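Local structure of histidine-rich glycoprotein (Oryctolagus cuniculus, 4CCV) at residues A[12-17]-A[54-59]; A[40-45]-A[76-81]; A[63-68]-A[102-107]; A[81-86]-A[91-96]. The protein binds ligands such as heme, heparin, heparan sulfate, thrombospondin, plasminogen and divalent metal ions in plasma, acting as an adapter in coagulation, fibrinolysis and angiogenesis. All coordinates share one frame; numbering follows the deposited sequence.

All four contacts lie in the second cystatin domain, N2, where one antiparallel sheet carries a single helix, and their chemistry changes with their place on it. Contact 1 is the buried one, purely apolar, between the segment leading into helix 15-27 and strand 51-62. Contact 2 lies on the surface and spans that same strand: its arginines meet across Asp57, a residue of contact 1. Contacts 3 and 4 both use strand 95-104 but lie on opposite sides of the chain's centre, about 33 Å apart between centres. Contact 4 mixes hairpin backbone bonds with apolar packing and shares Leu81 with contact 2, whereas contact 3 is an ionic clasp beside a glycan.

Contact 1. Residues A[12-17]-A[54-59]; sequences EPFRKS and YYVDFS
Phe14 makes the side-chain contacts of this segment, its ring reaching onto Tyr54 and Val56 of the sheet. It sits in the turn that leads into helix 15-27, where the backbone is closed by a bond from Arg15 N to Glu12 O at 3.1 Å. With CG anti to its own carbonyl carbon (chi1 -71°), the Phe14 ring leans over the strand, and its atoms CD1, CE1 and CZ do the touching. CE1 lies 3.6 Å from CD2 of Tyr54, and CZ of Phe14 is equally near that same carbon. The two side chains cross at about a right angle, yet their ring planes differ by 38° and the centroids are 5.3 Å apart, an oblique aromatic pair. Further along the strand, Phe14 CD1 rests against CG2 of Val56 at 3.8 Å.

This is the cystatin fold at work: a long helix laid across an antiparallel sheet, with alternate residues of strand 51-62, here Tyr54 and Val56, turned toward it. Ile8 and Leu90, both from loops, pack against the Phe14 ring as well, and Leu81 of the neighbouring strand flanks Val56. Two residues beyond Phe14, Lys16 forms a salt bridge to Glu91, in the loop that precedes strand 95-104.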
# COMPACT_ATOMS: atom_id res chain seq x y z
N GLU A 12 8.13 -3.95 -9.36
CA GLU A 12 7.89 -5.35 -8.98
C GLU A 12 8.68 -5.86 -7.77
O GLU A 12 8.17 -6.66 -7.00
CB GLU A 12 8.08 -6.30 -10.17
CG GLU A 12 7.74 -7.76 -9.84
CD GLU A 12 8.96 -8.62 -9.48
OE1 GLU A 12 10.05 -8.07 -9.17
OE2 GLU A 12 8.84 -9.88 -9.52
N PRO A 13 9.93 -5.44 -7.60
CA PRO A 13 10.62 -5.82 -6.36
C PRO A 13 10.01 -5.27 -5.04
O PRO A 13 10.44 -5.68 -3.96
CB PRO A 13 12.04 -5.27 -6.58
CG PRO A 13 12.17 -5.12 -8.06
CD PRO A 13 10.80 -4.64 -8.46
N PHE A 14 9.00 -4.38 -5.14
CA PHE A 14 8.35 -3.81 -3.97
C PHE A 14 7.06 -4.54 -3.67
O PHE A 14 6.39 -4.23 -2.70
CB PHE A 14 8.16 -2.31 -4.16
CG PHE A 14 9.47 -1.58 -4.09
CD1 PHE A 14 9.98 -1.18 -2.87
CD2 PHE A 14 10.22 -1.40 -5.22
CE1 PHE A 14 11.20 -0.52 -2.80
CE2 PHE A 14 11.47 -0.80 -5.16
CZ PHE A 14 11.97 -0.36 -3.95
N ARG A 15 6.73 -5.55 -4.48
CA ARG A 15 5.47 -6.24 -4.29
C ARG A 15 5.40 -6.96 -2.97
O ARG A 15 4.40 -6.88 -2.26
CB ARG A 15 5.13 -7.23 -5.43
CG ARG A 15 3.66 -7.59 -5.29
CD ARG A 15 3.11 -8.45 -6.43
NE ARG A 15 1.70 -8.67 -6.14
CZ ARG A 15 0.69 -8.00 -6.68
NH1 ARG A 15 0.90 -7.08 -7.62
NH2 ARG A 15 -0.55 -8.29 -6.29
N LYS A 16 6.48 -7.62 -2.59
CA LYS A 16 6.51 -8.34 -1.34
C LYS A 16 6.41 -7.38 -0.14
O LYS A 16 5.82 -7.71 0.92
CB LYS A 16 7.81 -9.15 -1.31
CG LYS A 16 8.20 -9.73 0.02
CD LYS A 16 9.65 -10.26 0.03
CE LYS A 16 10.71 -9.13 -0.14
NZ LYS A 16 10.69 -8.01 0.88
N SER A 17 7.01 -6.20 -0.31
CA SER A 17 6.96 -5.18 0.72
C SER A 17 5.48 -4.74 0.92
O SER A 17 5.04 -4.46 2.06
CB SER A 17 7.89 -4.02 0.35
OG SER A 17 9.30 -4.37 0.37
N TYR A 54 11.37 4.56 1.37
CA TYR A 54 10.63 4.21 0.14
C TYR A 54 9.17 4.28 0.46
O TYR A 54 8.75 3.72 1.46
CB TYR A 54 10.93 2.77 -0.36
CG TYR A 54 12.34 2.59 -0.85
CD1 TYR A 54 13.35 2.33 0.06
CD2 TYR A 54 12.66 2.73 -2.19
CE1 TYR A 54 14.66 2.18 -0.36
CE2 TYR A 54 13.98 2.60 -2.62
CZ TYR A 54 14.97 2.30 -1.70
OH TYR A 54 16.29 2.17 -2.05
N TYR A 55 8.42 4.97 -0.39
CA TYR A 55 6.99 5.15 -0.24
C TYR A 55 6.36 4.32 -1.33
O TYR A 55 6.53 4.59 -2.53
CB TYR A 55 6.57 6.63 -0.29
CG TYR A 55 7.22 7.42 0.85
CD1 TYR A 55 6.62 7.50 2.11
CD2 TYR A 55 8.43 8.07 0.68
CE1 TYR A 55 7.22 8.22 3.15
CE2 TYR A 55 9.04 8.78 1.73
CZ TYR A 55 8.42 8.87 2.95
OH TYR A 55 9.05 9.54 4.01
N VAL A 56 5.77 3.21 -0.90
CA VAL A 56 5.25 2.22 -1.83
C VAL A 56 3.76 2.45 -1.86
O VAL A 56 3.12 2.20 -0.85
CB VAL A 56 5.52 0.80 -1.35
CG1 VAL A 56 4.94 -0.21 -2.33
CG2 VAL A 56 7.02 0.58 -1.22
N ASP A 57 3.23 2.90 -3.01
CA ASP A 57 1.80 3.24 -3.20
C ASP A 57 1.20 2.07 -3.94
O ASP A 57 1.70 1.70 -4.99
CB ASP A 57 1.58 4.50 -4.05
CG ASP A 57 2.13 5.78 -3.40
OD1 ASP A 57 2.22 5.75 -2.18
OD2 ASP A 57 2.49 6.77 -4.07
N PHE A 58 0.17 1.48 -3.36
CA PHE A 58 -0.41 0.24 -3.87
C PHE A 58 -1.92 0.21 -3.77
O PHE A 58 -2.50 0.89 -2.91
CB PHE A 58 0.28 -1.03 -3.29
CG PHE A 58 0.14 -1.23 -1.83
CD1 PHE A 58 1.04 -0.63 -0.95
CD2 PHE A 58 -0.83 -2.05 -1.32
CE1 PHE A 58 0.96 -0.88 0.40
CE2 PHE A 58 -0.94 -2.27 0.04
CZ PHE A 58 -0.00 -1.72 0.90
N SER A 59 -2.56 -0.51 -4.72
CA SER A 59 -3.99 -0.70 -4.69
C SER A 59 -4.27 -1.99 -3.96
O SER A 59 -3.42 -2.88 -3.94
CB SER A 59 -4.62 -0.73 -6.09
OG SER A 59 -3.83 -1.47 -6.96

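Contact 2. Residues A[40-45]-A[76-81]; sequences VERVTR and FCRADL
Arg42 and Arg78 converge on the carboxylate of Asp57, NH2 of Arg42 standing 3.3 Å from NH2 of Arg78. Both atoms are donors, and no bond joins them. The Arg42 nitrogen arrives at the edge of the Arg78 guanidinium, near its plane, while the two planes are inclined at 46°. Each chain sets off with CG anti to the backbone N and bends at chi3, which turns the two ends towards one another. Asp57, on strand 51-62, gives one oxygen to each arginine: its OD2 takes a salt bridge from Arg42 NH2 and its OD1 one from Arg78 NE. The shared anion probably lets the two guanidiniums lie so close.

Strands 35-47 and 73-84 are not neighbours in the cystatin sheet; strand 51-62 runs between them, so side chains on the sheet surface have to reach over it. Glu41 and Arg42 both face Asp57 in a classic beta bulge.

Water adds a polar link. It lies 2.8 Å from Thr44 OG1 and accepts a weak bond from Arg78 NH2 at 3.2 Å, while sitting over one face of the Arg42 guanidinium.

Packing between the strands comes at the other end, where the carboxylate carbon CD of Glu41 approaches the ring edge of Phe76 at CE1, 4.2 Å away, with carboxylate and ring planes nearly perpendicular at 84°. Ser59 hydrogen-bonds to OE2 of Glu41, and Phe74 meets the Phe76 ring edge-to-face.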
# COMPACT_ATOMS: atom_id res chain seq x y z
N VAL A 40 1.10 -2.75 -7.35
CA VAL A 40 1.99 -1.69 -6.89
C VAL A 40 1.90 -0.58 -7.92
O VAL A 40 2.15 -0.85 -9.09
CB VAL A 40 3.44 -2.20 -6.72
CG1 VAL A 40 4.35 -1.08 -6.25
CG2 VAL A 40 3.48 -3.28 -5.67
N GLU A 41 1.51 0.63 -7.51
CA GLU A 41 1.21 1.72 -8.44
C GLU A 41 2.36 2.70 -8.68
O GLU A 41 2.51 3.21 -9.78
CB GLU A 41 -0.01 2.52 -7.91
CG GLU A 41 -1.20 1.63 -7.54
CD GLU A 41 -2.17 1.40 -8.67
OE1 GLU A 41 -2.11 2.21 -9.60
OE2 GLU A 41 -3.03 0.47 -8.62
N ARG A 42 3.20 2.90 -7.67
CA ARG A 42 4.25 3.91 -7.68
C ARG A 42 5.18 3.69 -6.50
O ARG A 42 4.75 3.30 -5.41
CB ARG A 42 3.58 5.32 -7.61
CG ARG A 42 4.59 6.44 -7.63
CD ARG A 42 3.96 7.80 -7.74
NE ARG A 42 3.15 8.09 -6.57
CZ ARG A 42 2.58 9.26 -6.31
NH1 ARG A 42 2.71 10.28 -7.14
NH2 ARG A 42 1.88 9.37 -5.20
N VAL A 43 6.47 3.93 -6.68
CA VAL A 43 7.42 3.86 -5.59
C VAL A 43 8.31 5.10 -5.67
O VAL A 43 8.93 5.39 -6.72
CB VAL A 43 8.32 2.64 -5.67
CG1 VAL A 43 9.41 2.64 -4.58
CG2 VAL A 43 7.50 1.33 -5.66
N THR A 44 8.32 5.83 -4.58
CA THR A 44 9.09 7.07 -4.42
C THR A 44 10.21 6.82 -3.42
O THR A 44 9.99 6.11 -2.45
CB THR A 44 8.20 8.15 -3.80
OG1 THR A 44 7.08 8.35 -4.63
CG2 THR A 44 8.94 9.47 -3.68
N ARG A 45 11.41 7.27 -3.74
CA ARG A 45 12.58 7.07 -2.87
C ARG A 45 12.97 8.45 -2.35
O ARG A 45 13.07 9.42 -3.11
CB ARG A 45 13.75 6.45 -3.59
CG ARG A 45 15.04 6.32 -2.75
CD ARG A 45 16.05 5.49 -3.51
NE ARG A 45 16.42 6.25 -4.69
CZ ARG A 45 17.31 5.87 -5.60
NH1 ARG A 45 17.95 4.71 -5.49
NH2 ARG A 45 17.57 6.68 -6.62
N PHE A 76 -6.60 2.44 -1.68
CA PHE A 76 -5.22 2.78 -1.93
C PHE A 76 -4.51 2.76 -0.58
O PHE A 76 -5.08 3.25 0.40
CB PHE A 76 -5.15 4.22 -2.54
CG PHE A 76 -5.33 4.30 -4.03
CD1 PHE A 76 -4.63 3.48 -4.89
CD2 PHE A 76 -6.20 5.26 -4.59
CE1 PHE A 76 -4.79 3.58 -6.24
CE2 PHE A 76 -6.32 5.37 -5.97
CZ PHE A 76 -5.64 4.50 -6.80
N CYS A 77 -3.26 2.26 -0.54
CA CYS A 77 -2.41 2.30 0.63
C CYS A 77 -1.08 2.92 0.26
O CYS A 77 -0.63 2.86 -0.90
CB CYS A 77 -2.15 0.92 1.23
SG CYS A 77 -3.63 -0.04 1.66
N ARG A 78 -0.46 3.54 1.26
CA ARG A 78 0.93 3.94 1.17
C ARG A 78 1.65 3.31 2.35
O ARG A 78 1.22 3.48 3.48
CB ARG A 78 1.10 5.47 1.23
CG ARG A 78 2.57 5.88 1.37
CD ARG A 78 2.86 7.36 1.13
NE ARG A 78 2.85 7.61 -0.31
CZ ARG A 78 3.16 8.77 -0.87
NH1 ARG A 78 3.45 9.83 -0.13
NH2 ARG A 78 3.12 8.90 -2.19
N ALA A 79 2.74 2.61 2.06
CA ALA A 79 3.66 2.11 3.05
C ALA A 79 4.95 2.89 2.98
O ALA A 79 5.64 2.94 1.96
CB ALA A 79 3.93 0.62 2.85
N ASP A 80 5.34 3.40 4.12
CA ASP A 80 6.59 4.13 4.23
C ASP A 80 7.59 3.15 4.81
O ASP A 80 7.51 2.86 6.01
CB ASP A 80 6.44 5.34 5.14
CG ASP A 80 7.80 5.94 5.56
OD1 ASP A 80 8.90 5.57 5.02
OD2 ASP A 80 7.78 6.77 6.48
N LEU A 81 8.56 2.70 4.03
CA LEU A 81 9.60 1.79 4.55
C LEU A 81 10.90 2.58 4.79
O LEU A 81 11.43 3.24 3.89
CB LEU A 81 9.90 0.67 3.56
CG LEU A 81 8.66 0.04 2.89
CD1 LEU A 81 8.98 -0.67 1.56
CD2 LEU A 81 8.02 -0.91 3.82
O HOH W 1 5.35 10.47 -3.89

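Contact 3. Residues A[63-68]-A[102-107]; sequences CSRSHF and VFNFEE. With NAG (2-acetamido-2-deoxy-beta-D-glucopyranose), chain B; GSH (glutathione), chain C.
Arg65 sets CG anti to its carbonyl carbon (chi1 -78°) and then runs extended to NE, which carries its guanidinium across to Glu106; Glu106 answers with CG lodged between its backbone N and carbonyl carbon (chi1 79°) and a chain bent at chi2. The outcome is a bidentate, end-on salt bridge in the N2 cystatin domain, tying the loop after strand 51-62 to the segment 102-107, in which strand 95-104 runs out. NH1 of Arg65 donates to OE1 of Glu106 at 2.8 Å, nearly straight at 175°, and NH2 donates over the same distance to the syn lone pair of OE2. Carboxylate and guanidinium are nearly coplanar.

Asn104 lays its amide against one face of the guanidinium, with OD1 3.4 Å from CZ of Arg65 and the planes nearly parallel, so the rotation of the group is fixed by the stack as well as by the paired bonds. The Asn104 amide is itself steadied by ND2 donating to Glu107 OE1. His71 O takes a further bond from Arg65 NH1, while NE makes weak bonds to O5 and O6 of an N-acetylglucosamine of the protein's own glycan, so one arginine joins loop, strand end and sugar.

At the start of the loop lies the glutathione site. Cys63 opens a 3-10 turn in which its carbonyl oxygen accepts from both the N and OG of Ser66, OG approaching in the carbonyl plane at 2.6 Å. The sulfur of Cys63 is S-glutathionylated: SG is joined to SG2 of glutathione in a mixed disulfide, modelled somewhat stretched at 2.3 Å.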
# COMPACT_ATOMS: atom_id res chain seq x y z
N CYS A 63 -11.53 -8.62 -0.49
CA CYS A 63 -11.95 -9.89 -1.09
C CYS A 63 -13.24 -10.45 -0.52
O CYS A 63 -13.86 -11.33 -1.15
CB CYS A 63 -10.86 -10.95 -1.03
SG CYS A 63 -9.38 -10.37 -1.93
N SER A 64 -13.69 -9.97 0.64
CA SER A 64 -14.98 -10.48 1.11
C SER A 64 -16.11 -9.96 0.18
O SER A 64 -17.17 -10.63 0.03
CB SER A 64 -15.22 -10.16 2.57
OG SER A 64 -15.65 -8.85 2.74
N ARG A 65 -15.87 -8.82 -0.45
CA ARG A 65 -16.81 -8.32 -1.47
C ARG A 65 -16.74 -9.04 -2.82
O ARG A 65 -17.52 -8.73 -3.68
CB ARG A 65 -16.69 -6.82 -1.64
CG ARG A 65 -17.41 -6.11 -0.50
CD ARG A 65 -16.88 -4.74 -0.35
NE ARG A 65 -17.61 -3.96 0.65
CZ ARG A 65 -18.42 -2.95 0.38
NH1 ARG A 65 -18.71 -2.62 -0.88
NH2 ARG A 65 -18.97 -2.27 1.37
N SER A 66 -15.87 -10.04 -2.99
CA SER A 66 -15.95 -10.89 -4.17
C SER A 66 -16.98 -11.98 -3.98
O SER A 66 -17.26 -12.72 -4.94
CB SER A 66 -14.61 -11.53 -4.53
OG SER A 66 -14.12 -12.39 -3.50
N HIS A 67 -17.53 -12.13 -2.78
CA HIS A 67 -18.52 -13.15 -2.55
C HIS A 67 -19.88 -12.55 -2.49
O HIS A 67 -20.01 -11.37 -2.20
CB HIS A 67 -18.25 -13.87 -1.25
CG HIS A 67 -16.86 -14.41 -1.18
ND1 HIS A 67 -16.48 -15.56 -1.85
CD2 HIS A 67 -15.75 -13.93 -0.58
CE1 HIS A 67 -15.19 -15.77 -1.64
NE2 HIS A 67 -14.73 -14.80 -0.87
N PHE A 68 -20.88 -13.38 -2.79
CA PHE A 68 -22.31 -13.02 -2.62
C PHE A 68 -22.77 -11.82 -3.45
O PHE A 68 -23.76 -11.13 -3.06
CB PHE A 68 -22.64 -12.77 -1.13
CG PHE A 68 -22.55 -13.99 -0.28
CD1 PHE A 68 -23.52 -15.00 -0.39
CD2 PHE A 68 -21.49 -14.16 0.60
CE1 PHE A 68 -23.42 -16.15 0.38
CE2 PHE A 68 -21.39 -15.32 1.36
CZ PHE A 68 -22.36 -16.32 1.24
N VAL A 102 -10.34 3.38 1.64
CA VAL A 102 -11.15 2.47 0.85
C VAL A 102 -12.21 3.29 0.10
O VAL A 102 -12.58 4.39 0.53
CB VAL A 102 -11.83 1.49 1.79
CG1 VAL A 102 -12.80 0.60 1.07
CG2 VAL A 102 -10.78 0.64 2.45
N PHE A 103 -12.63 2.76 -1.03
CA PHE A 103 -13.56 3.40 -1.95
C PHE A 103 -14.62 2.31 -2.22
O PHE A 103 -14.32 1.34 -2.94
CB PHE A 103 -12.85 3.78 -3.26
CG PHE A 103 -13.71 4.57 -4.24
CD1 PHE A 103 -14.30 5.80 -3.87
CD2 PHE A 103 -13.88 4.14 -5.54
CE1 PHE A 103 -15.05 6.54 -4.78
CE2 PHE A 103 -14.66 4.87 -6.43
CZ PHE A 103 -15.24 6.06 -6.05
N ASN A 104 -15.80 2.45 -1.63
CA ASN A 104 -16.91 1.47 -1.77
C ASN A 104 -17.92 1.94 -2.84
O ASN A 104 -18.37 3.08 -2.85
CB ASN A 104 -17.65 1.23 -0.44
CG ASN A 104 -16.78 0.57 0.60
OD1 ASN A 104 -16.12 -0.43 0.35
ND2 ASN A 104 -16.77 1.15 1.80
N PHE A 105 -18.20 1.06 -3.78
CA PHE A 105 -19.10 1.31 -4.88
C PHE A 105 -20.42 1.98 -4.45
O PHE A 105 -20.87 2.91 -5.09
CB PHE A 105 -19.39 -0.04 -5.56
CG PHE A 105 -20.17 0.07 -6.83
CD1 PHE A 105 -19.53 0.26 -8.02
CD2 PHE A 105 -21.55 -0.07 -6.81
CE1 PHE A 105 -20.25 0.36 -9.20
CE2 PHE A 105 -22.29 -0.00 -8.01
CZ PHE A 105 -21.62 0.25 -9.18
N GLU A 106 -21.00 1.49 -3.37
CA GLU A 106 -22.32 1.94 -2.90
C GLU A 106 -22.32 3.25 -2.07
O GLU A 106 -23.38 3.72 -1.75
CB GLU A 106 -23.01 0.81 -2.10
CG GLU A 106 -22.59 0.56 -0.63
CD GLU A 106 -21.24 -0.14 -0.40
OE1 GLU A 106 -20.38 -0.36 -1.32
OE2 GLU A 106 -21.00 -0.48 0.78
N GLU A 107 -21.17 3.83 -1.75
CA GLU A 107 -21.14 5.02 -0.92
C GLU A 107 -20.88 6.33 -1.66
O GLU A 107 -20.67 7.38 -1.03
CB GLU A 107 -20.07 4.85 0.15
CG GLU A 107 -20.40 3.75 1.13
CD GLU A 107 -19.33 3.57 2.21
OE1 GLU A 107 -18.15 3.95 2.00
OE2 GLU A 107 -19.68 3.03 3.27
C1 NAG B . -14.91 -5.22 3.28
C2 NAG B . -15.06 -4.10 4.27
C3 NAG B . -15.82 -4.66 5.45
C4 NAG B . -17.13 -5.33 5.09
C5 NAG B . -16.96 -6.37 3.99
C6 NAG B . -18.33 -6.81 3.41
C7 NAG B . -13.38 -2.33 4.78
C8 NAG B . -12.06 -1.95 5.44
N2 NAG B . -13.80 -3.60 4.82
O3 NAG B . -16.06 -3.62 6.33
O4 NAG B . -17.51 -6.03 6.23
O5 NAG B . -16.15 -5.85 2.94
O6 NAG B . -19.00 -5.61 3.01
O7 NAG B . -13.98 -1.46 4.19
N1 GSH C . -8.15 -8.38 -8.33
CA1 GSH C . -7.01 -9.27 -8.34
C1 GSH C . -7.40 -10.50 -9.14
O11 GSH C . -7.81 -10.32 -10.32
O12 GSH C . -7.36 -11.66 -8.68
CB1 GSH C . -6.61 -9.33 -6.88
CG1 GSH C . -6.10 -10.70 -6.45
CD1 GSH C . -7.16 -11.57 -5.79
OE1 GSH C . -6.71 -12.49 -5.18
N2 GSH C . -8.50 -11.37 -5.81
CA2 GSH C . -9.35 -12.31 -5.06
C2 GSH C . -9.57 -13.68 -5.69
O2 GSH C . -9.98 -14.57 -4.95
CB2 GSH C . -10.69 -11.65 -4.77
SG2 GSH C . -10.33 -10.03 -4.01
N3 GSH C . -9.35 -13.83 -7.01
CA3 GSH C . -9.72 -15.01 -7.81
C3 GSH C . -9.30 -16.33 -7.20
O31 GSH C . -8.08 -16.52 -6.97
O32 GSH C . -10.19 -17.19 -6.95

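Contact 4. Residues A[81-86]-A[91-96]; sequences LSFDVE and ENPEDV
Phe83 packs onto Pro93 near the turn end of the hairpin formed by strands 73-84 and 95-104. Its CB leaves the backbone heading away from the opposite segment, but with CG anti to the carbonyl carbon (chi1 -70°) the ring swings back. CD1 comes first, 3.7 Å from CA of Pro93; CE1 presses closest, 3.3 Å from Pro93 N; and at the tip CZ meets CB and CD of the proline. Proline CB stands over the ring face in a CH-pi contact, 3.9 Å from the centroid and 20° off the normal.

The backbones pair as antiparallel strands. Leu81 and Val96 form a non-hydrogen-bonded pair whose side chains run side by side, CD2 of Leu81 touching CG2 of Val96 at 3.6 Å. Next to it Ser82 N donates to Asp95 O at 3.0 Å, and Ser82 O receives Glu94 N at 2.8 Å. Because Glu94 and Asp95 both face Ser82, the register slips by one residue in a classic beta bulge. On the face of Ser82 and Asp95, both side chains bond to Arg51 of strand 51-62.

Past the bulge, a water bridges the two segments: it accepts from Asp84 N and donates to Asn92 O and to Glu94 OE2. Asp84 OD1 instead accepts from Glu86 N, closing an Asx turn. The carboxylates of Asp84 and Glu94 come within 4.4 Å, OD2 to OE2, a like-charge approach that would probably raise the proton affinity of one or both, while the water's donated hydrogen would ease the charge on Glu94.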
# COMPACT_ATOMS: atom_id res chain seq x y z
N LEU A 81 8.56 2.70 4.03
CA LEU A 81 9.60 1.79 4.55
C LEU A 81 10.90 2.58 4.79
O LEU A 81 11.43 3.24 3.89
CB LEU A 81 9.90 0.67 3.56
CG LEU A 81 8.66 0.04 2.89
CD1 LEU A 81 8.98 -0.67 1.56
CD2 LEU A 81 8.02 -0.91 3.82
N SER A 82 11.35 2.55 6.03
CA SER A 82 12.51 3.29 6.41
C SER A 82 13.69 2.35 6.61
O SER A 82 13.64 1.40 7.40
CB SER A 82 12.20 4.05 7.70
OG SER A 82 13.29 4.85 8.02
N PHE A 83 14.76 2.62 5.88
CA PHE A 83 15.92 1.76 5.85
C PHE A 83 17.18 2.47 6.34
O PHE A 83 17.47 3.63 6.03
CB PHE A 83 16.25 1.21 4.43
CG PHE A 83 15.25 0.22 3.94
CD1 PHE A 83 15.42 -1.14 4.20
CD2 PHE A 83 14.13 0.65 3.19
CE1 PHE A 83 14.49 -2.06 3.74
CE2 PHE A 83 13.20 -0.27 2.75
CZ PHE A 83 13.39 -1.62 3.00
N ASP A 84 17.96 1.69 7.08
CA ASP A 84 19.34 2.04 7.35
C ASP A 84 20.01 2.40 6.02
O ASP A 84 19.83 1.67 5.03
CB ASP A 84 20.01 0.81 7.93
CG ASP A 84 21.39 1.10 8.43
OD1 ASP A 84 22.23 1.58 7.63
OD2 ASP A 84 21.62 0.85 9.62
N VAL A 85 20.76 3.48 5.95
CA VAL A 85 21.46 3.77 4.68
C VAL A 85 22.43 2.66 4.21
O VAL A 85 22.82 2.67 3.05
CB VAL A 85 22.21 5.11 4.70
CG1 VAL A 85 21.22 6.24 4.98
CG2 VAL A 85 23.35 5.08 5.72
N GLU A 86 22.82 1.75 5.11
CA GLU A 86 23.73 0.63 4.78
C GLU A 86 23.05 -0.68 4.32
O GLU A 86 23.73 -1.63 3.93
CB GLU A 86 24.63 0.32 5.99
CG GLU A 86 25.53 1.49 6.38
CD GLU A 86 25.81 1.56 7.87
OE1 GLU A 86 24.84 1.44 8.66
OE2 GLU A 86 26.99 1.74 8.24
N GLU A 91 14.63 -6.24 2.34
CA GLU A 91 13.96 -7.21 3.20
C GLU A 91 13.71 -6.76 4.63
O GLU A 91 12.83 -7.33 5.28
CB GLU A 91 14.75 -8.51 3.31
CG GLU A 91 15.17 -9.08 1.98
CD GLU A 91 13.98 -9.42 1.12
OE1 GLU A 91 13.38 -10.49 1.38
OE2 GLU A 91 13.67 -8.63 0.18
N ASN A 92 14.47 -5.80 5.14
CA ASN A 92 14.51 -5.58 6.57
C ASN A 92 14.48 -4.09 6.95
O ASN A 92 15.40 -3.55 7.57
CB ASN A 92 15.74 -6.29 7.12
CG ASN A 92 15.65 -7.79 6.95
OD1 ASN A 92 16.35 -8.41 6.12
ND2 ASN A 92 14.74 -8.38 7.69
N PRO A 93 13.40 -3.42 6.60
CA PRO A 93 13.29 -2.05 7.08
C PRO A 93 13.33 -1.92 8.59
O PRO A 93 12.91 -2.83 9.31
CB PRO A 93 11.95 -1.57 6.50
CG PRO A 93 11.16 -2.80 6.33
CD PRO A 93 12.17 -3.88 5.91
N GLU A 94 13.92 -0.82 9.07
CA GLU A 94 14.00 -0.56 10.50
C GLU A 94 12.62 -0.36 11.06
O GLU A 94 12.34 -0.71 12.21
CB GLU A 94 14.76 0.72 10.77
CG GLU A 94 16.19 0.71 10.25
CD GLU A 94 17.06 -0.34 10.94
OE1 GLU A 94 17.06 -0.34 12.20
OE2 GLU A 94 17.72 -1.17 10.24
N ASP A 95 11.78 0.31 10.27
CA ASP A 95 10.37 0.48 10.59
C ASP A 95 9.49 0.79 9.39
O ASP A 95 9.97 1.16 8.34
CB ASP A 95 10.16 1.54 11.68
CG ASP A 95 10.68 2.88 11.30
OD1 ASP A 95 10.20 3.43 10.32
OD2 ASP A 95 11.60 3.41 11.98
N VAL A 96 8.18 0.64 9.58
CA VAL A 96 7.21 0.77 8.51
C VAL A 96 5.99 1.51 9.05
O VAL A 96 5.54 1.23 10.17
CB VAL A 96 6.81 -0.61 7.98
CG1 VAL A 96 5.77 -0.51 6.88
CG2 VAL A 96 8.02 -1.37 7.42
O HOH W 2 17.18 -1.27 7.67